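PrgZ (Enterococcus faecalis, PDB 4FAJ) binds peptide pheromones outside the cell as a membrane-anchored substrate-binding protein, and probably passes them on to a peptide transporter. Local coordinates at residues A317-L322 against I477-N482; K354-G359 against P529-G534. All coordinates share one frame; numbering follows the deposited sequence.

Contact 1: residues A317-L322 against I477-N482; sequences ANTMFL and ISFLAN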
loop_
_atom_site.group_PDB
_atom_site.type_symbol
_atom_site.label_atom_id
_atom_site.label_comp_id
_atom_site.label_asym_id
_atom_site.label_seq_id
_atom_site.Cartn_x
_atom_site.Cartn_y
_atom_site.Cartn_z
ATOM N N ALA A 317 -4.591 6.382 5.883
ATOM C CA ALA A 317 -3.656 5.673 6.782
ATOM C C ALA A 317 -2.368 5.364 6.019
ATOM O O ALA A 317 -2.015 4.203 5.775
ATOM C CB ALA A 317 -4.302 4.383 7.333
ATOM N N ASN A 318 -1.653 6.428 5.661
ATOM C CA ASN A 318 -0.609 6.365 4.644
ATOM C C ASN A 318 0.495 7.345 5.047
ATOM O O ASN A 318 0.259 8.540 5.117
ATOM C CB ASN A 318 -1.281 6.704 3.301
ATOM C CG ASN A 318 -0.338 6.756 2.088
ATOM O OD1 ASN A 318 -0.775 7.211 1.017
ATOM N ND2 ASN A 318 0.906 6.271 2.213
ATOM N N THR A 319 1.681 6.818 5.356
ATOM C CA THR A 319 2.832 7.637 5.709
ATOM C C THR A 319 3.816 7.643 4.530
ATOM O O THR A 319 4.160 6.580 4.004
ATOM C CB THR A 319 3.540 7.080 6.959
ATOM O OG1 THR A 319 2.634 7.103 8.080
ATOM C CG2 THR A 319 4.807 7.907 7.295
ATOM N N MET A 320 4.257 8.828 4.122
ATOM C CA MET A 320 5.366 8.943 3.161
ATOM C C MET A 320 6.691 9.077 3.937
ATOM O O MET A 320 6.793 9.865 4.887
ATOM C CB MET A 320 5.173 10.140 2.220
ATOM C CG MET A 320 4.049 9.987 1.216
ATOM S SD MET A 320 4.240 8.598 0.065
ATOM C CE MET A 320 5.824 8.965 -0.701
ATOM N N PHE A 321 7.684 8.280 3.527
ATOM C CA PHE A 321 8.989 8.200 4.192
ATOM C C PHE A 321 10.117 8.687 3.288
ATOM O O PHE A 321 9.962 8.730 2.065
ATOM C CB PHE A 321 9.345 6.748 4.524
ATOM C CG PHE A 321 8.349 6.025 5.377
ATOM C CD1 PHE A 321 8.287 6.252 6.744
ATOM C CD2 PHE A 321 7.540 5.038 4.830
ATOM C CE1 PHE A 321 7.395 5.552 7.543
ATOM C CE2 PHE A 321 6.636 4.329 5.629
ATOM C CZ PHE A 321 6.560 4.592 6.978
ATOM N N LEU A 322 11.253 9.030 3.908
ATOM C CA LEU A 322 12.560 8.886 3.272
ATOM C C LEU A 322 13.114 7.555 3.746
ATOM O O LEU A 322 13.476 7.396 4.931
ATOM C CB LEU A 322 13.533 10.010 3.654
ATOM C CG LEU A 322 13.391 11.343 2.941
ATOM C CD1 LEU A 322 14.472 12.296 3.396
ATOM C CD2 LEU A 322 13.463 11.182 1.442
ATOM N N ILE A 477 0.812 -3.115 13.231
ATOM C CA ILE A 477 1.728 -4.101 12.650
ATOM C C ILE A 477 1.754 -4.061 11.105
ATOM O O ILE A 477 2.742 -4.456 10.514
ATOM C CB ILE A 477 1.430 -5.547 13.165
ATOM C CG1 ILE A 477 2.590 -6.521 12.925
ATOM C CG2 ILE A 477 0.192 -6.122 12.484
ATOM C CD1 ILE A 477 3.956 -6.085 13.416
ATOM N N SER A 478 0.707 -3.557 10.451
ATOM C CA SER A 478 0.755 -3.419 8.978
ATOM C C SER A 478 1.966 -2.556 8.576
ATOM O O SER A 478 2.692 -2.895 7.633
ATOM C CB SER A 478 -0.552 -2.852 8.413
ATOM O OG SER A 478 -0.470 -2.721 6.996
ATOM N N PHE A 479 2.221 -1.482 9.333
ATOM C CA PHE A 479 3.417 -0.663 9.120
ATOM C C PHE A 479 4.707 -1.259 9.678
ATOM O O PHE A 479 5.733 -1.304 8.985
ATOM C CB PHE A 479 3.233 0.713 9.752
ATOM C CG PHE A 479 2.457 1.664 8.897
ATOM C CD1 PHE A 479 1.083 1.627 8.891
ATOM C CD2 PHE A 479 3.114 2.588 8.088
ATOM C CE1 PHE A 479 0.353 2.492 8.099
ATOM C CE2 PHE A 479 2.378 3.477 7.293
ATOM C CZ PHE A 479 1.012 3.407 7.297
ATOM N N LEU A 480 4.661 -1.681 10.942
ATOM C CA LEU A 480 5.875 -2.029 11.681
ATOM C C LEU A 480 6.544 -3.307 11.160
ATOM O O LEU A 480 7.781 -3.419 11.182
ATOM C CB LEU A 480 5.600 -2.073 13.202
ATOM C CG LEU A 480 5.044 -0.778 13.826
ATOM C CD1 LEU A 480 4.617 -0.965 15.305
ATOM C CD2 LEU A 480 6.059 0.385 13.721
ATOM N N ALA A 481 5.750 -4.239 10.628
ATOM C CA ALA A 481 6.305 -5.458 10.007
ATOM C C ALA A 481 7.267 -5.167 8.846
ATOM O O ALA A 481 8.171 -5.957 8.581
ATOM C CB ALA A 481 5.172 -6.380 9.528
ATOM N N ASN A 482 7.103 -4.023 8.177
ATOM C CA ASN A 482 7.962 -3.668 7.040
ATOM C C ASN A 482 9.413 -3.376 7.397
ATOM O O ASN A 482 10.258 -3.327 6.512
ATOM C CB ASN A 482 7.396 -2.461 6.291
ATOM C CG ASN A 482 6.034 -2.734 5.702
ATOM O OD1 ASN A 482 5.678 -3.877 5.434
ATOM N ND2 ASN A 482 5.252 -1.687 5.534
#

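Contact 2: residues K354-G359 against P529-G534; sequences KLLDNG and PIFQVG. With ZN (zinc ion), chain G.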
loop_
_atom_site.group_PDB
_atom_site.type_symbol
_atom_site.label_atom_id
_atom_site.label_comp_id
_atom_site.label_asym_id
_atom_site.label_seq_id
_atom_site.Cartn_x
_atom_site.Cartn_y
_atom_site.Cartn_z
ATOM N N LYS A 354 2.391 24.462 2.873
ATOM C CA LYS A 354 2.706 25.252 1.687
ATOM C C LYS A 354 2.706 24.393 0.442
ATOM O O LYS A 354 2.009 24.697 -0.517
ATOM C CB LYS A 354 4.068 25.933 1.856
ATOM C CG LYS A 354 4.214 26.685 3.162
ATOM C CD LYS A 354 5.647 27.150 3.403
ATOM C CE LYS A 354 5.803 27.765 4.801
ATOM N NZ LYS A 354 7.234 27.935 5.217
ATOM N N LEU A 355 3.454 23.300 0.474
ATOM C CA LEU A 355 3.597 22.442 -0.695
ATOM C C LEU A 355 2.350 21.604 -0.978
ATOM O O LEU A 355 1.860 21.597 -2.100
ATOM C CB LEU A 355 4.830 21.549 -0.548
ATOM C CG LEU A 355 5.270 20.771 -1.787
ATOM C CD1 LEU A 355 6.727 20.372 -1.653
ATOM C CD2 LEU A 355 4.403 19.554 -2.013
ATOM N N LEU A 356 1.828 20.911 0.032
ATOM C CA LEU A 356 0.677 20.039 -0.169
ATOM C C LEU A 356 -0.641 20.781 -0.036
ATOM O O LEU A 356 -1.460 20.740 -0.948
ATOM C CB LEU A 356 0.711 18.871 0.804
ATOM C CG LEU A 356 1.950 18.001 0.649
ATOM C CD1 LEU A 356 1.950 16.950 1.733
ATOM C CD2 LEU A 356 2.014 17.384 -0.734
ATOM N N ASP A 357 -0.850 21.413 1.118
ATOM C CA ASP A 357 -1.962 22.336 1.347
ATOM C C ASP A 357 -3.333 21.733 0.993
ATOM O O ASP A 357 -4.191 22.399 0.413
ATOM C CB ASP A 357 -1.726 23.622 0.542
ATOM C CG ASP A 357 -2.542 24.789 1.047
ATOM O OD1 ASP A 357 -3.188 24.660 2.111
ATOM O OD2 ASP A 357 -2.529 25.843 0.373
ATOM N N ASN A 358 -3.539 20.477 1.366
ATOM C CA ASN A 358 -4.701 19.732 0.901
ATOM C C ASN A 358 -5.223 18.715 1.911
ATOM O O ASN A 358 -5.791 17.701 1.523
ATOM C CB ASN A 358 -4.320 18.999 -0.388
ATOM C CG ASN A 358 -3.259 17.940 -0.165
ATOM O OD1 ASN A 358 -2.747 17.775 0.951
ATOM N ND2 ASN A 358 -2.909 17.220 -1.228
ATOM N N GLY A 359 -5.009 18.971 3.200
ATOM C CA GLY A 359 -5.498 18.085 4.240
ATOM C C GLY A 359 -4.511 17.008 4.653
ATOM O O GLY A 359 -4.789 16.234 5.563
ATOM N N PRO A 529 9.951 9.350 8.882
ATOM C CA PRO A 529 8.569 9.683 8.506
ATOM C C PRO A 529 8.417 11.173 8.234
ATOM O O PRO A 529 8.923 12.016 9.001
ATOM C CB PRO A 529 7.735 9.236 9.718
ATOM C CG PRO A 529 8.670 8.963 10.806
ATOM C CD PRO A 529 10.088 9.121 10.330
ATOM N N ILE A 530 7.740 11.490 7.135
ATOM C CA ILE A 530 7.644 12.857 6.670
ATOM C C ILE A 530 6.242 13.381 6.902
ATOM O O ILE A 530 6.046 14.243 7.747
ATOM C CB ILE A 530 8.019 13.004 5.180
ATOM C CG1 ILE A 530 9.375 12.344 4.892
ATOM C CG2 ILE A 530 8.097 14.499 4.814
ATOM C CD1 ILE A 530 9.664 12.189 3.391
ATOM N N PHE A 531 5.272 12.868 6.146
ATOM C CA PHE A 531 3.889 13.310 6.289
ATOM C C PHE A 531 2.878 12.188 6.069
ATOM O O PHE A 531 3.187 11.159 5.478
ATOM C CB PHE A 531 3.595 14.486 5.366
ATOM C CG PHE A 531 3.649 14.158 3.903
ATOM C CD1 PHE A 531 4.834 14.261 3.206
ATOM C CD2 PHE A 531 2.495 13.796 3.205
ATOM C CE1 PHE A 531 4.900 13.975 1.837
ATOM C CE2 PHE A 531 2.547 13.519 1.835
ATOM C CZ PHE A 531 3.754 13.602 1.155
ATOM N N GLN A 532 1.676 12.411 6.597
ATOM C CA GLN A 532 0.536 11.529 6.429
ATOM C C GLN A 532 -0.320 12.126 5.326
ATOM O O GLN A 532 -0.693 13.312 5.371
ATOM C CB GLN A 532 -0.257 11.412 7.733
ATOM C CG GLN A 532 -1.508 10.535 7.620
ATOM C CD GLN A 532 -2.213 10.275 8.930
ATOM O OE1 GLN A 532 -1.750 10.687 9.997
ATOM N NE2 GLN A 532 -3.353 9.563 8.858
ATOM N N VAL A 533 -0.636 11.279 4.352
ATOM C CA VAL A 533 -1.251 11.683 3.104
ATOM C C VAL A 533 -2.736 11.974 3.270
ATOM O O VAL A 533 -3.494 11.126 3.757
ATOM C CB VAL A 533 -1.101 10.575 2.033
ATOM C CG1 VAL A 533 -1.864 10.931 0.753
ATOM C CG2 VAL A 533 0.371 10.309 1.725
ATOM N N GLY A 534 -3.128 13.173 2.855
ATOM C CA GLY A 534 -4.524 13.509 2.592
ATOM C C GLY A 534 -4.770 13.516 1.088
ATOM O O GLY A 534 -3.962 14.063 0.338
HETATM ZN ZN ZN G . -3.881 26.433 3.193
HETATM O O HOH W 1 -2.441 14.566 -1.740
#

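Contact 1: residues A317-L322 against I477-N482
Thr319 OG1 is hydrogen-bonded to the carbonyl oxygen of Val366 and also lies obliquely against the Phe479 ring, 3.7 Å from CE2. Thr319 CB rests against the same carbon at 3.8 Å. The hydroxyl can serve both because it is anti to its own carbonyl carbon (chi1 -62°). This puts Thr319 CG2 on another course, over one face of the Phe321 ring, 3.5 Å above its plane and displaced toward the rim.

Phe479 is the side chain that spans the distance from helix 477-480 to strand 311-324. Its leading edge meets the corner of the chain, where the oxygen of Ala317 lies in the ring plane, 3.5 Å from Phe479 CZ. Further round the ring edge, Phe479 CD2 meets Phe321 CZ at 4.1 Å, each carbon near the plane of the other ring, so the two phenyls touch by their edges and do not stack. Trp469 packs edge-to-face with Phe479.

Thr319 and Phe321 point toward the helix, whereas Asn318 points away and hydrogen-bonds a polar side chain of the bound peptide through ND2; the contact thus backs a peptide-binding strand. No hydrogen bond crosses it, and the in-plane carbonyl probably adds weak electrostatic attraction for the C-H edge of Phe479 to apolar burial.

Contact 2: residues K354-G359 against P529-G534
Apolar contact is concentrated where Leu356, in the last turn of helix 348-356, lays one methyl over a face of the Phe531 ring. This is a CH-pi contact: Leu356 CD1 stands 3.6 Å from the ring centroid, 18° off the normal. The ring is brought under that methyl by a first torsion of 66°, which sets Phe531 CG between the backbone N and the carbonyl carbon. An aromatic side chain of the bound peptide meets Phe531 edge-to-face and also packs on Leu356.

Between the backbones, Gly534 has no CB to collide with Gly359, whose O lies 4.0 Å from Gly534 CA.

Polar links are indirect. A water sits 2.6 Å from Gly534 O and makes a weak hydrogen bond with Asn358 ND2, while the hydroxyl of Ser360 connects Asn358 OD1 with Gly534 N.

Metal binding occupies the side of the loop remote from the strand, where Asp357 OD1 holds a zinc ion at 2.2 Å and is also hydrogen-bonded to Lys306 NZ; the ammonium and the metal together probably stabilise the carboxylate as an anion.

The chemistry is thus divided, with an apolar wall of Leu356 and Phe531 meeting the peptide and polar bridges joining loop to strand.

The two contacts lie with their centres 15 Å apart and meet through one sheet, in which strands 311-324 and 528-539 are antiparallel neighbours. Met320 of contact 1 pairs with the bulged residues of contact 2: Met320 N lies 2.9 Å from Phe531 O, and Ile530 and Phe531 both face it in a classic beta bulge. Along the chain the segments alternate, 317-322, 354-359, 477-482 and 529-534; helix 477-480 packs on strand 311-324 and helix 348-356 on strand 528-539. Asn318 and Met320 of one contact, and Leu356, Phe531 and Val533 of the other, reach the bound peptide, a worked example of distant segments sharing one binding surface.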